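PDB 3AQ1: thermosome subunit from Methanococcoides burtonii, which probably couples ATP binding and hydrolysis to the folding of other proteins, as a group II chaperonin found predominantly as a monomer in this Antarctic archaeon. Local coordinates for residues D168-D173 and A322-L327; E186-L191 and G299-K304; S276-A281 and T315-S320. All blocks are in the same frame, centred on the assembly; numbering follows the deposited sequence.

Contact 1 of 3, residues D168-D173 and A322-L327; sequences DGLVID and AVTVLL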
ATOM      1  N   ASP A 168      -9.043  17.786  -2.205  1.00 66.11           N
ATOM      2  CA  ASP A 168      -8.071  18.034  -1.146  1.00 62.00           C
ATOM      3  C   ASP A 168      -8.760  18.159   0.184  1.00 42.95           C
ATOM      4  O   ASP A 168      -8.916  19.245   0.717  1.00 69.90           O
ATOM      5  CB  ASP A 168      -7.221  19.270  -1.446  1.00 74.88           C
ATOM      6  CG  ASP A 168      -6.064  18.964  -2.385  1.00 96.90           C
ATOM      7  OD1 ASP A 168      -5.281  18.029  -2.087  1.00 97.74           O
ATOM      8  OD2 ASP A 168      -5.939  19.653  -3.423  1.00108.19           O
ATOM      9  N   GLY A 169      -9.151  17.018   0.714  1.00 35.87           N
ATOM     10  CA  GLY A 169      -9.873  16.917   1.958  1.00 33.95           C
ATOM     11  C   GLY A 169     -10.472  15.529   2.077  1.00 42.34           C
ATOM     12  O   GLY A 169      -9.795  14.540   1.825  1.00 58.08           O
ATOM     13  N   LEU A 170     -11.754  15.463   2.427  1.00 40.33           N
ATOM     14  CA  LEU A 170     -12.454  14.214   2.698  1.00 39.25           C
ATOM     15  C   LEU A 170     -13.904  14.352   2.269  1.00 44.40           C
ATOM     16  O   LEU A 170     -14.577  15.267   2.706  1.00 48.97           O
ATOM     17  CB  LEU A 170     -12.399  13.909   4.197  1.00 36.71           C
ATOM     18  CG  LEU A 170     -13.071  12.625   4.658  1.00 41.86           C
ATOM     19  CD1 LEU A 170     -12.341  11.448   4.067  1.00 45.93           C
ATOM     20  CD2 LEU A 170     -13.092  12.525   6.175  1.00 46.38           C
ATOM     21  N   VAL A 171     -14.385  13.444   1.424  1.00 55.18           N
ATOM     22  CA  VAL A 171     -15.770  13.476   0.945  1.00 50.91           C
ATOM     23  C   VAL A 171     -16.616  12.340   1.547  1.00 43.16           C
ATOM     24  O   VAL A 171     -16.209  11.201   1.520  1.00 47.33           O
ATOM     25  CB  VAL A 171     -15.820  13.402  -0.590  1.00 50.85           C
ATOM     26  CG1 VAL A 171     -17.254  13.331  -1.057  1.00 51.77           C
ATOM     27  CG2 VAL A 171     -15.108  14.610  -1.209  1.00 41.57           C
ATOM     28  N   ILE A 172     -17.775  12.664   2.110  1.00 41.95           N
ATOM     29  CA  ILE A 172     -18.628  11.691   2.801  1.00 40.58           C
ATOM     30  C   ILE A 172     -19.935  11.618   2.055  1.00 47.84           C
ATOM     31  O   ILE A 172     -20.594  12.638   1.864  1.00 49.62           O
ATOM     32  CB  ILE A 172     -19.022  12.146   4.246  1.00 50.74           C
ATOM     33  CG1 ILE A 172     -17.804  12.492   5.079  1.00 39.82           C
ATOM     34  CG2 ILE A 172     -19.854  11.081   4.962  1.00 46.17           C
ATOM     35  CD1 ILE A 172     -16.799  11.407   5.092  1.00 45.45           C
ATOM     36  N   ASP A 173     -20.330  10.420   1.638  1.00 63.44           N
ATOM     37  CA  ASP A 173     -21.601  10.255   0.944  1.00 60.99           C
ATOM     38  C   ASP A 173     -22.774  10.304   1.928  1.00 58.81           C
ATOM     39  O   ASP A 173     -23.426   9.294   2.188  1.00 63.91           O
ATOM     40  CB  ASP A 173     -21.619   8.950   0.168  1.00 54.91           C
ATOM     41  CG  ASP A 173     -22.770   8.873  -0.788  1.00 58.19           C
ATOM     42  OD1 ASP A 173     -23.275   9.952  -1.150  1.00 62.14           O
ATOM     43  OD2 ASP A 173     -23.164   7.750  -1.176  1.00 60.65           O
ATOM     44  N   ALA A 322      -4.150  14.104   3.498  1.00 56.80           N
ATOM     45  CA  ALA A 322      -5.287  13.345   2.987  1.00 46.13           C
ATOM     46  C   ALA A 322      -6.032  13.914   1.775  1.00 42.51           C
ATOM     47  O   ALA A 322      -6.192  15.121   1.615  1.00 67.69           O
ATOM     48  CB  ALA A 322      -6.265  13.073   4.121  1.00 45.85           C
ATOM     49  N   VAL A 323      -6.498  13.006   0.935  1.00 40.50           N
ATOM     50  CA  VAL A 323      -7.242  13.332  -0.273  1.00 49.47           C
ATOM     51  C   VAL A 323      -8.285  12.254  -0.532  1.00 43.94           C
ATOM     52  O   VAL A 323      -8.153  11.119  -0.107  1.00 51.45           O
ATOM     53  CB  VAL A 323      -6.338  13.376  -1.526  1.00 44.53           C
ATOM     54  CG1 VAL A 323      -5.031  14.047  -1.226  1.00 47.13           C
ATOM     55  CG2 VAL A 323      -6.084  11.991  -2.026  1.00 42.67           C
ATOM     56  N   THR A 324      -9.329  12.620  -1.241  1.00 43.97           N
ATOM     57  CA  THR A 324     -10.321  11.653  -1.647  1.00 41.58           C
ATOM     58  C   THR A 324     -10.327  11.674  -3.147  1.00 45.21           C
ATOM     59  O   THR A 324     -10.376  12.740  -3.747  1.00 57.41           O
ATOM     60  CB  THR A 324     -11.714  12.049  -1.144  1.00 42.90           C
ATOM     61  OG1 THR A 324     -11.703  12.069   0.285  1.00 55.56           O
ATOM     62  CG2 THR A 324     -12.764  11.065  -1.620  1.00 42.82           C
ATOM     63  N   VAL A 325     -10.238  10.496  -3.747  1.00 45.33           N
ATOM     64  CA  VAL A 325     -10.430  10.340  -5.176  1.00 42.28           C
ATOM     65  C   VAL A 325     -11.904  10.062  -5.409  1.00 47.30           C
ATOM     66  O   VAL A 325     -12.404   9.021  -4.987  1.00 46.86           O
ATOM     67  CB  VAL A 325      -9.665   9.119  -5.729  1.00 38.62           C
ATOM     68  CG1 VAL A 325      -9.908   8.999  -7.209  1.00 41.69           C
ATOM     69  CG2 VAL A 325      -8.171   9.200  -5.435  1.00 31.17           C
ATOM     70  N   LEU A 326     -12.609  10.988  -6.052  1.00 38.16           N
ATOM     71  CA  LEU A 326     -13.912  10.646  -6.595  1.00 41.60           C
ATOM     72  C   LEU A 326     -13.668   9.937  -7.922  1.00 56.35           C
ATOM     73  O   LEU A 326     -13.390  10.576  -8.937  1.00 62.26           O
ATOM     74  CB  LEU A 326     -14.767  11.890  -6.802  1.00 39.46           C
ATOM     75  CG  LEU A 326     -15.035  12.697  -5.541  1.00 42.60           C
ATOM     76  CD1 LEU A 326     -15.909  13.884  -5.860  1.00 47.02           C
ATOM     77  CD2 LEU A 326     -15.689  11.806  -4.505  1.00 42.24           C
ATOM     78  N   LEU A 327     -13.750   8.609  -7.900  1.00 58.83           N
ATOM     79  CA  LEU A 327     -13.463   7.782  -9.073  1.00 52.06           C
ATOM     80  C   LEU A 327     -14.685   7.605  -9.970  1.00 52.00           C
ATOM     81  O   LEU A 327     -15.723   7.114  -9.516  1.00 49.46           O
ATOM     82  CB  LEU A 327     -12.962   6.409  -8.624  1.00 47.04           C
ATOM     83  CG  LEU A 327     -12.520   5.412  -9.693  1.00 41.45           C
ATOM     84  CD1 LEU A 327     -11.413   6.015 -10.534  1.00 39.92           C
ATOM     85  CD2 LEU A 327     -12.054   4.126  -9.026  1.00 36.36           C
TER
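Thr324 sets its side chain against the backbone of Gly169 to Val171, so that one hydroxyl makes both hydrogen bonds between the two segments. Its OG1 accepts the N-H of Val171 at 3.2 Å from Val171 N, with an N-H...O angle of 149°, and makes a weak, long bond to the carbonyl of Gly169, 3.5 Å from OG1 to Gly169 O. With chi1 at -62°, OG1 lies beside the backbone N of Thr324 and CG2 is anti to it; the methyl packs on Val171, 4.0 Å from CG2 to Val171 CB. The main chain of Gly169, which has no side chain, lies against the start of strand 323-329, with Gly169 O 3.5 Å from Val323 CA.

The two strands are not partners in one sheet; their segments run 48° apart. Thr324 shares backbone hydrogen bonds with Ile167 in a small three-stranded sheet, whereas Leu170 and Ile172 bond to strand 310-317 in a larger one. The contact thus sits where the chain passes between two sheets, consistent with the junction of the intermediate and apical domains of group II chaperonins. Farther along, the side chains of Val171 and Leu326 cross at about a right angle and meet methyl to methyl, CG1 of Val171 lying 4.1 Å from CD2 of Leu326. Tyr313 touches both of these side chains, and Lys152 NZ hydrogen-bonds to Val171 O.

Contact 2 of 3, residues E186-L191 and G299-K304; sequences ENAKIL and GLVEEK
Glu186 and Leu300 form an antiparallel, non-hydrogen-bonded pair with their CA atoms 4.8 Å apart, but the strands soon part, the touching stretches running 77° from each other; the chain turns corners at Glu186 and Asn187 and at Gly299. One backbone hydrogen bond spans the contact, from Asn187 N to Gly299 O at 3.0 Å. It is bent, with an N-H...O angle of 137°, and the donor sits above the carbonyl plane, 44° out of it. Glu186 and Leu300 point to the same face of the sheet, where the aliphatic part of the glutamate comes up to the leucine, 4.3 Å from Glu186 CG to Leu300 CD1; Leu300 also touches Lys184.

Gly299 and Leu300 both stand opposite Thr315 and make a classic beta bulge against strand 310-317. Strand 184-193 pairs with strand 300-305 at its corner, through Glu186, and with strand 296-298 after it. These corners go with a mixed sheet that is branched or curled, consistent with the apical domain of the chaperonin.

Past the corner the contact is apolar. Val301 reaches over with CG2, which its first torsion (CG1 anti to the backbone N) places anti to the carbonyl carbon, and this methyl meets Ala188 CB at 3.7 Å. The tip of Ile190 touches the same methyl more loosely, CD1 to Val301 CG2 being 4.4 Å. Val241, on strand 241-244, which runs parallel to strand 184-193, touches Ala188, Ile190 and Val301 alike, while Thr312 and Val314 reach Val301 from strand 310-317.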
ATOM      1  N   GLU A 186     -17.999  27.846   7.160  1.00 52.30           N
ATOM      2  CA  GLU A 186     -16.596  28.233   7.162  1.00 38.60           C
ATOM      3  C   GLU A 186     -16.038  28.112   8.572  1.00 43.25           C
ATOM      4  O   GLU A 186     -16.773  28.224   9.549  1.00 41.88           O
ATOM      5  CB  GLU A 186     -16.428  29.640   6.620  1.00 46.03           C
ATOM      6  CG  GLU A 186     -16.848  29.781   5.168  1.00 60.53           C
ATOM      7  CD  GLU A 186     -16.747  31.208   4.654  1.00 79.65           C
ATOM      8  OE1 GLU A 186     -16.341  32.123   5.418  1.00 73.11           O
ATOM      9  OE2 GLU A 186     -17.087  31.410   3.470  1.00 93.14           O
ATOM     10  N   ASN A 187     -14.740  27.858   8.674  1.00 48.11           N
ATOM     11  CA  ASN A 187     -14.128  27.595   9.965  1.00 46.14           C
ATOM     12  C   ASN A 187     -15.012  26.671  10.751  1.00 45.87           C
ATOM     13  O   ASN A 187     -15.582  27.053  11.762  1.00 53.57           O
ATOM     14  CB  ASN A 187     -13.928  28.886  10.741  1.00 48.26           C
ATOM     15  CG  ASN A 187     -13.181  29.897   9.955  1.00 54.76           C
ATOM     16  OD1 ASN A 187     -12.109  29.602   9.418  1.00 55.85           O
ATOM     17  ND2 ASN A 187     -13.739  31.102   9.857  1.00 52.50           N
ATOM     18  N   ALA A 188     -15.138  25.451  10.266  1.00 55.21           N
ATOM     19  CA  ALA A 188     -15.964  24.465  10.927  1.00 54.34           C
ATOM     20  C   ALA A 188     -15.294  24.034  12.219  1.00 50.90           C
ATOM     21  O   ALA A 188     -14.069  23.933  12.296  1.00 52.29           O
ATOM     22  CB  ALA A 188     -16.187  23.277  10.007  1.00 48.94           C
ATOM     23  N   LYS A 189     -16.109  23.803  13.237  1.00 44.98           N
ATOM     24  CA  LYS A 189     -15.622  23.213  14.471  1.00 47.21           C
ATOM     25  C   LYS A 189     -16.390  21.922  14.612  1.00 48.13           C
ATOM     26  O   LYS A 189     -17.607  21.931  14.757  1.00 50.60           O
ATOM     27  CB  LYS A 189     -15.886  24.142  15.651  1.00 45.22           C
ATOM     28  CG  LYS A 189     -15.273  25.491  15.463  1.00 41.42           C
ATOM     29  CD  LYS A 189     -13.761  25.392  15.396  1.00 43.50           C
ATOM     30  CE  LYS A 189     -13.142  26.685  14.895  1.00 43.80           C
ATOM     31  NZ  LYS A 189     -11.689  26.687  15.163  1.00 50.59           N
ATOM     32  N   ILE A 190     -15.677  20.810  14.549  1.00 46.05           N
ATOM     33  CA  ILE A 190     -16.310  19.528  14.283  1.00 39.08           C
ATOM     34  C   ILE A 190     -16.362  18.628  15.500  1.00 41.57           C
ATOM     35  O   ILE A 190     -15.352  18.416  16.183  1.00 40.44           O
ATOM     36  CB  ILE A 190     -15.569  18.808  13.168  1.00 35.26           C
ATOM     37  CG1 ILE A 190     -15.676  19.626  11.885  1.00 36.76           C
ATOM     38  CG2 ILE A 190     -16.108  17.392  13.000  1.00 37.58           C
ATOM     39  CD1 ILE A 190     -14.589  19.354  10.912  1.00 47.25           C
ATOM     40  N   LEU A 191     -17.554  18.101  15.757  1.00 35.74           N
ATOM     41  CA  LEU A 191     -17.777  17.162  16.849  1.00 43.22           C
ATOM     42  C   LEU A 191     -18.098  15.780  16.266  1.00 46.91           C
ATOM     43  O   LEU A 191     -18.969  15.659  15.412  1.00 48.23           O
ATOM     44  CB  LEU A 191     -18.928  17.664  17.737  1.00 37.89           C
ATOM     45  CG  LEU A 191     -19.361  16.844  18.952  1.00 41.43           C
ATOM     46  CD1 LEU A 191     -18.328  16.930  20.058  1.00 38.90           C
ATOM     47  CD2 LEU A 191     -20.720  17.297  19.466  1.00 37.56           C
ATOM     48  N   GLY A 299     -11.198  23.856   7.387  1.00 49.26           N
ATOM     49  CA  GLY A 299     -11.461  25.082   6.663  1.00 38.15           C
ATOM     50  C   GLY A 299     -12.915  25.243   6.249  1.00 48.40           C
ATOM     51  O   GLY A 299     -13.495  26.333   6.362  1.00 57.00           O
ATOM     52  N   LEU A 300     -13.513  24.161   5.763  1.00 35.00           N
ATOM     53  CA  LEU A 300     -14.839  24.247   5.173  1.00 40.45           C
ATOM     54  C   LEU A 300     -15.590  22.917   5.220  1.00 42.13           C
ATOM     55  O   LEU A 300     -15.042  21.867   4.933  1.00 49.52           O
ATOM     56  CB  LEU A 300     -14.737  24.743   3.719  1.00 42.14           C
ATOM     57  CG  LEU A 300     -16.003  24.849   2.861  1.00 42.24           C
ATOM     58  CD1 LEU A 300     -16.983  25.840   3.449  1.00 38.27           C
ATOM     59  CD2 LEU A 300     -15.658  25.234   1.431  1.00 32.10           C
ATOM     60  N   VAL A 301     -16.856  22.981   5.591  1.00 35.98           N
ATOM     61  CA  VAL A 301     -17.745  21.854   5.469  1.00 36.22           C
ATOM     62  C   VAL A 301     -18.968  22.312   4.694  1.00 44.38           C
ATOM     63  O   VAL A 301     -19.622  23.261   5.097  1.00 49.25           O
ATOM     64  CB  VAL A 301     -18.163  21.329   6.832  1.00 29.41           C
ATOM     65  CG1 VAL A 301     -19.359  20.385   6.684  1.00 25.47           C
ATOM     66  CG2 VAL A 301     -16.982  20.636   7.493  1.00 28.30           C
ATOM     67  N   GLU A 302     -19.255  21.665   3.565  1.00 46.05           N
ATOM     68  CA  GLU A 302     -20.434  22.021   2.771  1.00 48.02           C
ATOM     69  C   GLU A 302     -21.041  20.846   2.031  1.00 43.90           C
ATOM     70  O   GLU A 302     -20.369  19.861   1.747  1.00 39.53           O
ATOM     71  CB  GLU A 302     -20.127  23.132   1.773  1.00 46.75           C
ATOM     72  CG  GLU A 302     -19.215  22.737   0.661  1.00 46.86           C
ATOM     73  CD  GLU A 302     -19.188  23.764  -0.455  1.00 65.97           C
ATOM     74  OE1 GLU A 302     -20.196  24.487  -0.629  1.00 58.66           O
ATOM     75  OE2 GLU A 302     -18.167  23.830  -1.175  1.00 80.27           O
ATOM     76  N   GLU A 303     -22.330  20.962   1.752  1.00 48.19           N
ATOM     77  CA  GLU A 303     -23.066  19.985   0.967  1.00 48.07           C
ATOM     78  C   GLU A 303     -23.051  20.441  -0.483  1.00 48.78           C
ATOM     79  O   GLU A 303     -23.590  21.500  -0.809  1.00 55.95           O
ATOM     80  CB  GLU A 303     -24.506  19.909   1.473  1.00 43.59           C
ATOM     81  CG  GLU A 303     -25.314  18.741   0.959  1.00 41.29           C
ATOM     82  CD  GLU A 303     -26.743  18.770   1.496  1.00 58.63           C
ATOM     83  OE1 GLU A 303     -26.935  18.328   2.650  1.00 68.49           O
ATOM     84  OE2 GLU A 303     -27.666  19.237   0.780  1.00 51.77           O
ATOM     85  N   LYS A 304     -22.404  19.662  -1.347  1.00 51.11           N
ATOM     86  CA  LYS A 304     -22.393  19.941  -2.782  1.00 53.45           C
ATOM     87  C   LYS A 304     -23.377  19.028  -3.476  1.00 65.32           C
ATOM     88  O   LYS A 304     -23.603  17.895  -3.035  1.00 59.85           O
ATOM     89  CB  LYS A 304     -21.006  19.737  -3.399  1.00 47.97           C
ATOM     90  CG  LYS A 304     -19.990  20.826  -3.095  1.00 53.16           C
ATOM     91  CD  LYS A 304     -18.817  20.779  -4.080  1.00 71.78           C
ATOM     92  CE  LYS A 304     -18.209  22.172  -4.292  1.00 88.21           C
ATOM     93  NZ  LYS A 304     -17.335  22.240  -5.505  1.00 93.29           N
TER

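Contact 3 of 3, residues S276-A281 and T315-S320; sequences SKVTGA and TGCQNS
Cys317 pushes its side chain against Val278 and Thr279 at the very end of a helix, yet no clear hydrogen bond joins the two segments. Its CB lies 3.4 Å from Val278 O, the carbonyl of the last turn. SG, anti to the carbonyl carbon of Cys317 (chi1 -78°), touches two methyl groups that lie on the same side of it, Val278 CG2 at 3.8 Å and Thr279 CG2 at 4.0 Å. Next to it, the backbone of Gln318 and Asn319 passes Val278 O, the nearer nitrogen being Gln318 N at 3.5 Å. Gln318 CB lies beside both Val278 O and Thr279 O, while Asn319 is poorly ordered.

The helix end itself is held by its own hydrogen bonds. Gly280 is the first residue to leave the helical conformation, with a positive phi of 89°, while its N-H still reaches back to Ser276 O. Thr279 forms an ST turn: OG1 accepts from Ala281 N at 3.1 Å and is also hydrogen-bonded to Leu275 O, one turn earlier. Ser276 OG gives its hydrogen to Ala281 O at 2.7 Å, tying the last turn to the chain that leaves it. Helix 269-279 in this way ends against the last residues of strand 310-317, which turns a corner at Gly316, and the loop leading to strand 323-329. Thr279 also touches Ile190, and Ser276 and Ala281 touch Leu192, so that strand 184-193 borders the helix end too; Thr297 bonds to the backbone of Thr279.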
ATOM      1  N   SER A 276     -11.841  11.819  12.246  1.00 40.92           N
ATOM      2  CA  SER A 276     -11.003  11.986  13.415  1.00 46.25           C
ATOM      3  C   SER A 276      -9.561  12.329  13.037  1.00 54.06           C
ATOM      4  O   SER A 276      -8.972  13.247  13.599  1.00 60.95           O
ATOM      5  CB  SER A 276     -11.051  10.735  14.287  1.00 51.35           C
ATOM      6  OG  SER A 276     -10.460  10.986  15.549  1.00 54.71           O
ATOM      7  N   LYS A 277      -8.999  11.610  12.072  1.00 52.83           N
ATOM      8  CA  LYS A 277      -7.600  11.822  11.709  1.00 60.56           C
ATOM      9  C   LYS A 277      -7.355  13.134  10.970  1.00 59.54           C
ATOM     10  O   LYS A 277      -6.424  13.868  11.320  1.00 63.95           O
ATOM     11  CB  LYS A 277      -7.024  10.640  10.913  1.00 72.64           C
ATOM     12  CG  LYS A 277      -6.890   9.347  11.709  1.00 92.42           C
ATOM     13  CD  LYS A 277      -6.842   8.134  10.771  1.00106.99           C
ATOM     14  CE  LYS A 277      -7.025   6.815  11.523  1.00108.08           C
ATOM     15  NZ  LYS A 277      -7.415   5.704  10.602  1.00103.42           N
ATOM     16  N   VAL A 278      -8.170  13.436   9.957  1.00 54.90           N
ATOM     17  CA  VAL A 278      -7.977  14.690   9.216  1.00 62.93           C
ATOM     18  C   VAL A 278      -8.382  15.962   9.968  1.00 58.40           C
ATOM     19  O   VAL A 278      -7.791  17.000   9.721  1.00 58.41           O
ATOM     20  CB  VAL A 278      -8.614  14.710   7.789  1.00 47.58           C
ATOM     21  CG1 VAL A 278      -8.054  13.614   6.937  1.00 53.78           C
ATOM     22  CG2 VAL A 278     -10.121  14.633   7.852  1.00 46.74           C
ATOM     23  N   THR A 279      -9.361  15.888  10.877  1.00 53.19           N
ATOM     24  CA  THR A 279      -9.829  17.092  11.575  1.00 46.23           C
ATOM     25  C   THR A 279      -9.295  17.281  12.974  1.00 53.34           C
ATOM     26  O   THR A 279      -9.358  18.385  13.497  1.00 68.80           O
ATOM     27  CB  THR A 279     -11.357  17.158  11.724  1.00 37.64           C
ATOM     28  OG1 THR A 279     -11.779  16.206  12.702  1.00 40.45           O
ATOM     29  CG2 THR A 279     -12.059  16.923  10.411  1.00 31.15           C
ATOM     30  N   GLY A 280      -8.818  16.211  13.600  1.00 53.64           N
ATOM     31  CA  GLY A 280      -8.301  16.300  14.960  1.00 49.58           C
ATOM     32  C   GLY A 280      -9.372  16.081  16.016  1.00 47.97           C
ATOM     33  O   GLY A 280      -9.109  16.142  17.224  1.00 50.13           O
ATOM     34  N   ALA A 281     -10.592  15.831  15.560  1.00 38.18           N
ATOM     35  CA  ALA A 281     -11.690  15.591  16.476  1.00 39.94           C
ATOM     36  C   ALA A 281     -11.478  14.306  17.243  1.00 44.58           C
ATOM     37  O   ALA A 281     -10.863  13.373  16.747  1.00 51.60           O
ATOM     38  CB  ALA A 281     -13.001  15.540  15.735  1.00 32.83           C
ATOM     39  N   THR A 315     -13.146  20.144   3.404  1.00 55.13           N
ATOM     40  CA  THR A 315     -11.874  20.580   2.824  1.00 49.65           C
ATOM     41  C   THR A 315     -11.108  21.561   3.724  1.00 55.97           C
ATOM     42  O   THR A 315     -11.635  22.074   4.712  1.00 49.04           O
ATOM     43  CB  THR A 315     -12.088  21.261   1.465  1.00 40.95           C
ATOM     44  OG1 THR A 315     -12.920  22.407   1.635  1.00 47.69           O
ATOM     45  CG2 THR A 315     -12.774  20.333   0.516  1.00 39.89           C
ATOM     46  N   GLY A 316      -9.860  21.827   3.364  1.00 62.23           N
ATOM     47  CA  GLY A 316      -9.006  22.704   4.148  1.00 52.72           C
ATOM     48  C   GLY A 316      -8.709  22.184   5.537  1.00 48.14           C
ATOM     49  O   GLY A 316      -8.458  22.973   6.429  1.00 54.49           O
ATOM     50  N   CYS A 317      -8.734  20.865   5.719  1.00 55.12           N
ATOM     51  CA  CYS A 317      -8.670  20.269   7.057  1.00 51.51           C
ATOM     52  C   CYS A 317      -7.350  20.506   7.754  1.00 63.57           C
ATOM     53  O   CYS A 317      -6.318  20.704   7.106  1.00 47.50           O
ATOM     54  CB  CYS A 317      -8.951  18.768   7.028  1.00 41.98           C
ATOM     55  SG  CYS A 317     -10.664  18.312   6.889  1.00140.31           S
ATOM     56  N   GLN A 318      -7.434  20.474   9.087  1.00 86.24           N
ATOM     57  CA  GLN A 318      -6.345  20.730  10.026  1.00 99.32           C
ATOM     58  C   GLN A 318      -5.003  20.141   9.577  1.00112.48           C
ATOM     59  O   GLN A 318      -4.186  20.827   8.948  1.00109.53           O
ATOM     60  CB  GLN A 318      -6.756  20.193  11.409  1.00102.03           C
ATOM     61  CG  GLN A 318      -5.717  20.364  12.518  1.00117.24           C
ATOM     62  CD  GLN A 318      -6.277  20.111  13.921  1.00122.90           C
ATOM     63  OE1 GLN A 318      -7.493  20.054  14.125  1.00117.11           O
ATOM     64  NE2 GLN A 318      -5.383  19.974  14.898  1.00129.64           N
ATOM     65  N   ASN A 319      -4.779  18.871   9.909  1.00125.45           N
ATOM     66  CA  ASN A 319      -3.570  18.159   9.497  1.00136.52           C
ATOM     67  C   ASN A 319      -3.847  17.183   8.359  1.00129.02           C
ATOM     68  O   ASN A 319      -3.876  15.967   8.552  1.00131.88           O
ATOM     69  CB  ASN A 319      -2.941  17.425  10.684  1.00147.22           C
ATOM     70  CG  ASN A 319      -2.077  18.335  11.542  1.00152.52           C
ATOM     71  OD1 ASN A 319      -1.036  18.821  11.096  1.00151.27           O
ATOM     72  ND2 ASN A 319      -2.502  18.566  12.781  1.00154.32           N
ATOM     73  N   SER A 320      -4.054  17.720   7.165  1.00119.26           N
ATOM     74  CA  SER A 320      -4.404  16.878   6.045  1.00116.69           C
ATOM     75  C   SER A 320      -3.330  16.865   4.972  1.00101.40           C
ATOM     76  O   SER A 320      -3.052  17.877   4.322  1.00 98.53           O
ATOM     77  CB  SER A 320      -5.749  17.291   5.434  1.00133.75           C
ATOM     78  OG  SER A 320      -5.614  18.407   4.568  1.00142.02           O
TER

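Contact 1 is the most buried of the three, with seven of its eight touching residues enclosed, whereas contacts 2 and 3 each mix buried and exposed residues. Strand 310-317 connects them: it pairs with strand 169-172 of contact 1, pairs through Thr315 and Gly316 with the 299-304 segment of contact 2, and ends in contact 3. Apolar packing adds to this, Ala322 meeting Val278 and Ile190 meeting Thr279. Their chemistry differs accordingly: a side-chain hydroxyl gripping backbone between two sheets in contact 1, a single main-chain bond beside methyl packing where the sheet bends in contact 2, and a sulfur-methyl contact at a helix end in contact 3.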